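Local coordinates for protein BAT-2 beta-lactamase (Bacillus atrophaeus, PDB 6W5G) that probably hydrolyses the beta-lactam ring of penicillin-type antibiotics as a class D serine beta-lactamase, a source of antibiotic resistance, at residues Y183-P188 with I193-K198; V228-T233 with S237-T242. All coordinates share one frame; numbering follows the deposited sequence.

Contact 1 of 2, residues Y183-P188 with I193-K198. With EDO (1,2-ethanediol), chain G.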
ATOM      1  N   TYR A 183      10.599   3.312   2.195  1.00 10.62           N
ATOM      2  CA  TYR A 183      10.931   4.067   3.399  1.00 12.07           C
ATOM      3  C   TYR A 183      12.402   4.467   3.410  1.00 12.67           C
ATOM      4  O   TYR A 183      12.741   5.627   3.678  1.00 12.52           O
ATOM      5  CB  TYR A 183      10.595   3.242   4.647  1.00 12.64           C
ATOM      6  CG  TYR A 183      11.003   3.936   5.924  1.00 14.10           C
ATOM      7  CD1 TYR A 183      10.156   4.849   6.543  1.00 15.79           C
ATOM      8  CD2 TYR A 183      12.247   3.710   6.494  1.00 15.55           C
ATOM      9  CE1 TYR A 183      10.537   5.501   7.699  1.00 17.46           C
ATOM     10  CE2 TYR A 183      12.631   4.351   7.642  1.00 16.70           C
ATOM     11  CZ  TYR A 183      11.775   5.244   8.245  1.00 17.39           C
ATOM     12  OH  TYR A 183      12.151   5.897   9.399  1.00 20.31           O
ATOM     13  N   LYS A 184      13.295   3.506   3.151  1.00 12.02           N
ATOM     14  CA  LYS A 184      14.732   3.749   3.156  1.00 12.56           C
ATOM     15  C   LYS A 184      15.231   4.409   1.881  1.00 13.11           C
ATOM     16  O   LYS A 184      16.405   4.795   1.824  1.00 14.69           O
ATOM     17  CB  LYS A 184      15.477   2.428   3.367  1.00 13.40           C
ATOM     18  CG  LYS A 184      15.138   1.781   4.687  1.00 15.48           C
ATOM     19  CD  LYS A 184      15.921   0.510   4.922  1.00 18.71           C
ATOM     20  CE  LYS A 184      15.679  -0.012   6.331  1.00 21.11           C
ATOM     21  NZ  LYS A 184      16.240  -1.380   6.512  1.00 23.82           N
ATOM     22  N   GLU A 185      14.371   4.548   0.875  1.00 13.57           N
ATOM     23  CA  GLU A 185      14.738   5.130  -0.419  1.00 13.92           C
ATOM     24  C   GLU A 185      15.842   4.331  -1.107  1.00 15.66           C
ATOM     25  O   GLU A 185      16.707   4.878  -1.802  1.00 17.38           O
ATOM     26  CB  GLU A 185      15.017   6.630  -0.321  1.00 14.63           C
ATOM     27  CG  GLU A 185      13.824   7.291   0.342  1.00 14.77           C
ATOM     28  CD  GLU A 185      13.805   8.787   0.272  1.00 15.33           C
ATOM     29  OE1 GLU A 185      14.729   9.400  -0.311  1.00 15.52           O
ATOM     30  OE2 GLU A 185      12.842   9.350   0.819  1.00 16.89           O
ATOM     31  N   ASP A 186      15.791   3.018  -0.901  1.00 16.02           N
ATOM     32  CA  ASP A 186      16.589   2.040  -1.637  1.00 18.83           C
ATOM     33  C   ASP A 186      15.782   1.513  -2.824  1.00 17.50           C
ATOM     34  O   ASP A 186      15.526   0.316  -2.959  1.00 19.28           O
ATOM     35  CB  ASP A 186      16.987   0.893  -0.712  1.00 21.43           C
ATOM     36  CG  ASP A 186      17.952   1.318   0.378  1.00 27.71           C
ATOM     37  OD1 ASP A 186      18.764   2.242   0.142  1.00 31.30           O
ATOM     38  OD2 ASP A 186      17.901   0.713   1.474  1.00 28.78           O
ATOM     39  N   LEU A 187      15.351   2.438  -3.670  1.00 15.54           N
ATOM     40  CA  LEU A 187      14.671   2.141  -4.921  1.00 13.63           C
ATOM     41  C   LEU A 187      15.260   3.050  -5.983  1.00 13.76           C
ATOM     42  O   LEU A 187      15.778   4.127  -5.667  1.00 16.23           O
ATOM     43  CB  LEU A 187      13.167   2.431  -4.819  1.00 13.89           C
ATOM     44  CG  LEU A 187      12.339   1.494  -3.944  1.00 13.15           C
ATOM     45  CD1 LEU A 187      10.919   2.022  -3.804  1.00 14.08           C
ATOM     46  CD2 LEU A 187      12.346   0.059  -4.478  1.00 13.48           C
ATOM     47  N   PRO A 188      15.171   2.663  -7.254  1.00 13.30           N
ATOM     48  CA  PRO A 188      15.763   3.488  -8.319  1.00 14.42           C
ATOM     49  C   PRO A 188      14.876   4.626  -8.805  1.00 15.15           C
ATOM     50  O   PRO A 188      14.751   4.846 -10.013  1.00 17.29           O
ATOM     51  CB  PRO A 188      16.028   2.474  -9.438  1.00 16.59           C
ATOM     52  CG  PRO A 188      15.011   1.416  -9.235  1.00 17.22           C
ATOM     53  CD  PRO A 188      14.661   1.377  -7.758  1.00 15.30           C
ATOM     54  N   ILE A 193      10.654  12.222  -5.665  1.00 10.64           N
ATOM     55  CA  ILE A 193       9.470  11.451  -6.034  1.00 11.19           C
ATOM     56  C   ILE A 193       9.070  10.508  -4.905  1.00 10.49           C
ATOM     57  O   ILE A 193       7.883  10.369  -4.576  1.00 10.66           O
ATOM     58  CB  ILE A 193       9.709  10.714  -7.361  1.00 11.20           C
ATOM     59  CG1 ILE A 193       9.706  11.716  -8.515  1.00 11.73           C
ATOM     60  CG2 ILE A 193       8.654   9.630  -7.579  1.00 11.19           C
ATOM     61  CD1 ILE A 193      10.059  11.107  -9.849  1.00 12.63           C
ATOM     62  N   MET A 194      10.050   9.858  -4.282  1.00  9.69           N
ATOM     63  CA  MET A 194       9.741   8.992  -3.150  1.00 10.11           C
ATOM     64  C   MET A 194       9.200   9.789  -1.969  1.00 10.53           C
ATOM     65  O   MET A 194       8.267   9.341  -1.296  1.00 11.09           O
ATOM     66  CB  MET A 194      10.970   8.176  -2.765  1.00 10.10           C
ATOM     67  CG  MET A 194      11.271   7.115  -3.808  1.00 10.82           C
ATOM     68  SD  MET A 194      12.662   6.029  -3.443  1.00 11.90           S
ATOM     69  CE  MET A 194      14.066   7.113  -3.709  1.00 12.77           C
ATOM     70  N   LYS A 195       9.759  10.979  -1.710  1.00 10.28           N
ATOM     71  CA  LYS A 195       9.203  11.828  -0.660  1.00 10.60           C
ATOM     72  C   LYS A 195       7.750  12.190  -0.959  1.00 10.09           C
ATOM     73  O   LYS A 195       6.900  12.155  -0.061  1.00 10.61           O
ATOM     74  CB  LYS A 195      10.046  13.093  -0.482  1.00 12.52           C
ATOM     75  CG  LYS A 195      11.461  12.863   0.057  1.00 14.26           C
ATOM     76  CD  LYS A 195      11.461  12.293   1.477  1.00 15.15           C
ATOM     77  CE  LYS A 195      12.807  12.499   2.191  1.00 15.63           C
ATOM     78  NZ  LYS A 195      13.955  11.813   1.512  1.00 16.06           N
ATOM     79  N   THR A 196       7.444  12.535  -2.217  1.00  9.73           N
ATOM     80  CA  THR A 196       6.084  12.922  -2.589  1.00 10.46           C
ATOM     81  C   THR A 196       5.104  11.774  -2.380  1.00  9.25           C
ATOM     82  O   THR A 196       4.017  11.963  -1.816  1.00  9.76           O
ATOM     83  CB  THR A 196       6.060  13.381  -4.048  1.00 10.99           C
ATOM     84  OG1 THR A 196       6.839  14.573  -4.183  1.00 12.95           O
ATOM     85  CG2 THR A 196       4.625  13.656  -4.515  1.00 12.06           C
ATOM     86  N   VAL A 197       5.464  10.574  -2.842  1.00  9.21           N
ATOM     87  CA  VAL A 197       4.549   9.445  -2.725  1.00  9.20           C
ATOM     88  C   VAL A 197       4.366   9.060  -1.264  1.00  9.49           C
ATOM     89  O   VAL A 197       3.254   8.746  -0.828  1.00  9.56           O
ATOM     90  CB  VAL A 197       5.018   8.263  -3.598  1.00 10.09           C
ATOM     91  CG1 VAL A 197       4.165   7.018  -3.313  1.00 11.09           C
ATOM     92  CG2 VAL A 197       4.931   8.646  -5.087  1.00 10.78           C
ATOM     93  N   LYS A 198       5.448   9.081  -0.479  1.00 10.02           N
ATOM     94  CA  LYS A 198       5.276   8.820   0.947  1.00  8.69           C
ATOM     95  C   LYS A 198       4.336   9.838   1.589  1.00  9.84           C
ATOM     96  O   LYS A 198       3.455   9.467   2.372  1.00 10.39           O
ATOM     97  CB  LYS A 198       6.633   8.732   1.650  1.00 10.08           C
ATOM     98  CG  LYS A 198       7.345   7.401   1.331  1.00 10.74           C
ATOM     99  CD  LYS A 198       8.651   7.220   2.100  1.00 11.47           C
ATOM    100  CE  LYS A 198       9.791   7.995   1.448  1.00 12.40           C
ATOM    101  NZ  LYS A 198      11.069   7.790   2.189  1.00 13.73           N
TER
HETATM  102  C1  EDO G 305       9.115  10.110   5.284  1.00 33.67           C
HETATM  103  O1  EDO G 305       9.326  10.253   3.870  1.00 31.98           O
HETATM  104  C2  EDO G 305      10.380   9.541   5.912  1.00 34.81           C
HETATM  105  O2  EDO G 305      10.875   8.499   5.061  1.00 34.91           O
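E185 lays its aliphatic stem over the thioether of M194, with CB of E185 3.6 Å from CE of M194, and carries its carboxylate onward between two lysines of helix 191-200. CG of E185 stands anti to the carbonyl carbon (chi1 -53°) and the chain runs out extended, which brings both oxygens to the ammonium groups. OE2 is gripped twice. K198 NZ meets it at 2.7 Å on the anti lone pair, whereas K195 NZ comes to the same OE2 at 2.8 Å from the syn side, 27° out of the carboxylate plane. The K195 side chain, bent at two torsions, crosses that of E185 at about a right angle and adds a weak bond from NZ to E185 OE1. That second oxygen also forms a salt bridge with K191, so the carboxylate probably stays ionised among three positive charges.

K198 has further work at its NZ: a weak bond of 3.1 Å to the carbonyl O of Y183 and a hydrogen bond to the carbonyl O of L182. NZ of K198 also donates, at 3.0 Å, to O2 of a bound 1,2-ethanediol probably left from crystallisation. Deeper in, the sulphur of M194 lies against the chain leaving helix 172-184, SD 3.9 Å from CB of L187, while L187 also packs on F178 and H181 of that helix. E185, with positive phi, is the C-prime residue of a Schellman motif, D186 N bonding to H181 O and E185 N to L182 O; the lysine-carboxylate network thus ties this helix end to helix 191-200 across a short connection.

Contact 2 of 2, residues V228-T233 with S237-T242; sequences VGFITT and SYIFVT
F240 slides its ring beneath the backbone of G229, whose carbonyl carbon sits 3.5 Å above the ring plane, over its centre. The CA of G229 adds a CH-pi contact, 4.0 Å from the centroid of the F240 ring. With CG of F240 held between its own backbone N and carbonyl carbon (chi1 56°), the ring folds back across the neighbouring strand, and its CE2 comes within 3.3 Å of F230 N. Having no side chain, G229 lets the F240 ring lie flat against its backbone.

G229 and F240 form a hydrogen-bonded pair and exchange two bonds, G229 N to F240 O at 3.0 Å and F240 N to G229 O at 2.9 Å. I231 and Y238, the next such pair, likewise exchange two, each N donating to the carbonyl O of the other. These bonds knit the antiparallel hairpin of strands 225-233 and 236-244, the two middle strands of the six-stranded sheet of the serine beta-lactamase and penicillin-binding protein fold. Non-hydrogen-bonded pairs turn their side chains to the other face. There V228 and V241 lie side by side, CG1 of V228 3.9 Å from CG2 of V241, and CD1 of I239 rests 3.7 Å from CB of F230.

Helix 172-184 packs on this second face, I239 touching I179 and V241 touching K176. The ring of F230 stacks on Y212 of strand 209-217, and on the opposite face of the sheet F240 leans on L52 of strand 48-54 and L211.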
ATOM      1  N   VAL A 228      -0.862  -1.621   3.974  1.00  8.74           N
ATOM      2  CA  VAL A 228       0.597  -1.666   3.955  1.00  8.97           C
ATOM      3  C   VAL A 228       1.131  -0.262   4.203  1.00  8.43           C
ATOM      4  O   VAL A 228       0.563   0.720   3.719  1.00  9.59           O
ATOM      5  CB  VAL A 228       1.136  -2.266   2.633  1.00  8.75           C
ATOM      6  CG1 VAL A 228       0.492  -3.634   2.351  1.00 10.48           C
ATOM      7  CG2 VAL A 228       0.914  -1.317   1.437  1.00  8.95           C
ATOM      8  N   GLY A 229       2.213  -0.157   4.964  1.00  8.61           N
ATOM      9  CA  GLY A 229       2.715   1.181   5.242  1.00  9.06           C
ATOM     10  C   GLY A 229       3.749   1.200   6.340  1.00  8.60           C
ATOM     11  O   GLY A 229       4.477   0.222   6.548  1.00  9.76           O
ATOM     12  N   PHE A 230       3.820   2.335   7.029  1.00  9.16           N
ATOM     13  CA  PHE A 230       4.797   2.504   8.090  1.00  8.93           C
ATOM     14  C   PHE A 230       4.322   3.590   9.040  1.00  9.29           C
ATOM     15  O   PHE A 230       3.444   4.390   8.715  1.00 10.23           O
ATOM     16  CB  PHE A 230       6.213   2.786   7.553  1.00 10.46           C
ATOM     17  CG  PHE A 230       6.310   3.973   6.632  1.00 12.18           C
ATOM     18  CD1 PHE A 230       6.106   3.829   5.268  1.00 13.98           C
ATOM     19  CD2 PHE A 230       6.652   5.228   7.128  1.00 13.47           C
ATOM     20  CE1 PHE A 230       6.216   4.913   4.415  1.00 14.62           C
ATOM     21  CE2 PHE A 230       6.770   6.322   6.275  1.00 13.75           C
ATOM     22  CZ  PHE A 230       6.545   6.162   4.921  1.00 14.19           C
ATOM     23  N   ILE A 231       4.915   3.607  10.223  1.00  9.89           N
ATOM     24  CA  ILE A 231       4.580   4.595  11.233  1.00  9.53           C
ATOM     25  C   ILE A 231       5.870   5.153  11.808  1.00 11.39           C
ATOM     26  O   ILE A 231       6.818   4.406  12.068  1.00 11.76           O
ATOM     27  CB  ILE A 231       3.652   4.018  12.328  1.00  9.04           C
ATOM     28  CG1 ILE A 231       3.307   5.097  13.364  1.00 10.69           C
ATOM     29  CG2 ILE A 231       4.261   2.753  12.969  1.00 11.85           C
ATOM     30  CD1 ILE A 231       2.172   4.695  14.294  1.00 11.82           C
ATOM     31  N   THR A 232       5.914   6.469  11.975  1.00 11.55           N
ATOM     32  CA  THR A 232       7.041   7.148  12.592  1.00 12.09           C
ATOM     33  C   THR A 232       6.605   7.758  13.915  1.00 12.94           C
ATOM     34  O   THR A 232       5.515   8.328  14.025  1.00 13.61           O
ATOM     35  CB  THR A 232       7.622   8.237  11.678  1.00 12.08           C
ATOM     36  OG1 THR A 232       6.634   9.246  11.410  1.00 13.57           O
ATOM     37  CG2 THR A 232       8.117   7.629  10.361  1.00 13.26           C
ATOM     38  N   THR A 233       7.444   7.600  14.929  1.00 13.91           N
ATOM     39  CA  THR A 233       7.317   8.309  16.187  1.00 17.46           C
ATOM     40  C   THR A 233       8.662   8.971  16.446  1.00 21.93           C
ATOM     41  O   THR A 233       9.602   8.834  15.657  1.00 24.13           O
ATOM     42  CB  THR A 233       6.968   7.353  17.332  1.00 18.56           C
ATOM     43  OG1 THR A 233       8.064   6.453  17.547  1.00 18.94           O
ATOM     44  CG2 THR A 233       5.698   6.550  17.010  1.00 19.15           C
ATOM     45  N   SER A 237      10.681   3.981  14.109  1.00 17.15           N
ATOM     46  CA  SER A 237       9.812   3.799  12.961  1.00 16.05           C
ATOM     47  C   SER A 237       9.664   2.313  12.685  1.00 14.08           C
ATOM     48  O   SER A 237      10.553   1.519  13.003  1.00 15.01           O
ATOM     49  CB  SER A 237      10.319   4.549  11.729  1.00 17.87           C
ATOM     50  OG  SER A 237      11.643   4.172  11.422  1.00 19.23           O
ATOM     51  N   TYR A 238       8.528   1.951  12.093  1.00 12.23           N
ATOM     52  CA  TYR A 238       8.152   0.559  11.898  1.00 11.35           C
ATOM     53  C   TYR A 238       7.435   0.421  10.565  1.00 10.92           C
ATOM     54  O   TYR A 238       6.612   1.266  10.211  1.00 11.93           O
ATOM     55  CB  TYR A 238       7.222   0.068  13.025  1.00 11.33           C
ATOM     56  CG  TYR A 238       7.752   0.346  14.421  1.00 12.52           C
ATOM     57  CD1 TYR A 238       7.610   1.605  15.008  1.00 14.12           C
ATOM     58  CD2 TYR A 238       8.403  -0.646  15.149  1.00 14.28           C
ATOM     59  CE1 TYR A 238       8.108   1.866  16.270  1.00 14.28           C
ATOM     60  CE2 TYR A 238       8.897  -0.394  16.423  1.00 14.66           C
ATOM     61  CZ  TYR A 238       8.746   0.862  16.978  1.00 15.27           C
ATOM     62  OH  TYR A 238       9.243   1.124  18.239  1.00 17.56           O
ATOM     63  N   ILE A 239       7.756  -0.643   9.829  1.00 10.67           N
ATOM     64  CA  ILE A 239       7.078  -1.009   8.585  1.00  9.89           C
ATOM     65  C   ILE A 239       6.051  -2.076   8.924  1.00  9.32           C
ATOM     66  O   ILE A 239       6.335  -2.985   9.711  1.00 11.29           O
ATOM     67  CB  ILE A 239       8.087  -1.580   7.564  1.00 10.97           C
ATOM     68  CG1 ILE A 239       9.383  -0.769   7.530  1.00 12.62           C
ATOM     69  CG2 ILE A 239       7.455  -1.730   6.179  1.00 10.91           C
ATOM     70  CD1 ILE A 239       9.205   0.681   7.126  1.00 14.04           C
ATOM     71  N   PHE A 240       4.864  -1.995   8.328  1.00  9.27           N
ATOM     72  CA  PHE A 240       3.857  -3.008   8.608  1.00  8.33           C
ATOM     73  C   PHE A 240       3.144  -3.444   7.336  1.00  8.81           C
ATOM     74  O   PHE A 240       3.035  -2.694   6.358  1.00  9.14           O
ATOM     75  CB  PHE A 240       2.822  -2.527   9.643  1.00  9.22           C
ATOM     76  CG  PHE A 240       2.142  -1.248   9.251  1.00 10.02           C
ATOM     77  CD1 PHE A 240       1.131  -1.236   8.290  1.00 10.47           C
ATOM     78  CD2 PHE A 240       2.524  -0.048   9.834  1.00 12.20           C
ATOM     79  CE1 PHE A 240       0.537  -0.049   7.904  1.00 11.51           C
ATOM     80  CE2 PHE A 240       1.921   1.139   9.463  1.00 11.58           C
ATOM     81  CZ  PHE A 240       0.920   1.137   8.507  1.00 11.83           C
ATOM     82  N   VAL A 241       2.645  -4.673   7.371  1.00  9.16           N
ATOM     83  CA  VAL A 241       1.740  -5.192   6.353  1.00  8.72           C
ATOM     84  C   VAL A 241       0.680  -6.019   7.060  1.00  9.48           C
ATOM     85  O   VAL A 241       1.013  -6.918   7.840  1.00 10.67           O
ATOM     86  CB  VAL A 241       2.477  -6.070   5.325  1.00  9.92           C
ATOM     87  CG1 VAL A 241       1.476  -6.865   4.482  1.00 11.03           C
ATOM     88  CG2 VAL A 241       3.387  -5.224   4.442  1.00 10.89           C
ATOM     89  N   THR A 242      -0.589  -5.721   6.792  1.00  9.16           N
ATOM     90  CA  THR A 242      -1.693  -6.578   7.196  1.00  8.83           C
ATOM     91  C   THR A 242      -2.388  -7.072   5.939  1.00  8.71           C
ATOM     92  O   THR A 242      -2.622  -6.290   5.012  1.00  9.89           O
ATOM     93  CB  THR A 242      -2.669  -5.810   8.081  1.00  9.71           C
ATOM     94  OG1 THR A 242      -1.989  -5.412   9.276  1.00 11.46           O
ATOM     95  CG2 THR A 242      -3.861  -6.685   8.446  1.00 11.00           C
TER

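In the fold
Contact 1 closes before contact 2 opens along the chain, and their centres lie 14 Å apart, yet the two touch directly through Y183 and K198. Y183 OH lies 2.7 Å from S237 OG, a probable hydrogen bond, while its ring meets that of F230 edge-to-face, CD1 of Y183 being 3.6 Å from CD2 of F230. The stem of K198 joins in, its CD 3.7 Å from CZ of F230. The end of helix 172-184 held in 183-188/193-198 is therefore seated on the sheet face of 228-233/237-242. Ethanediol binds at this junction, bonded to K198 in contact 1; the carboxylated lysine that marks class D active sites, here K79, belongs to neither contact.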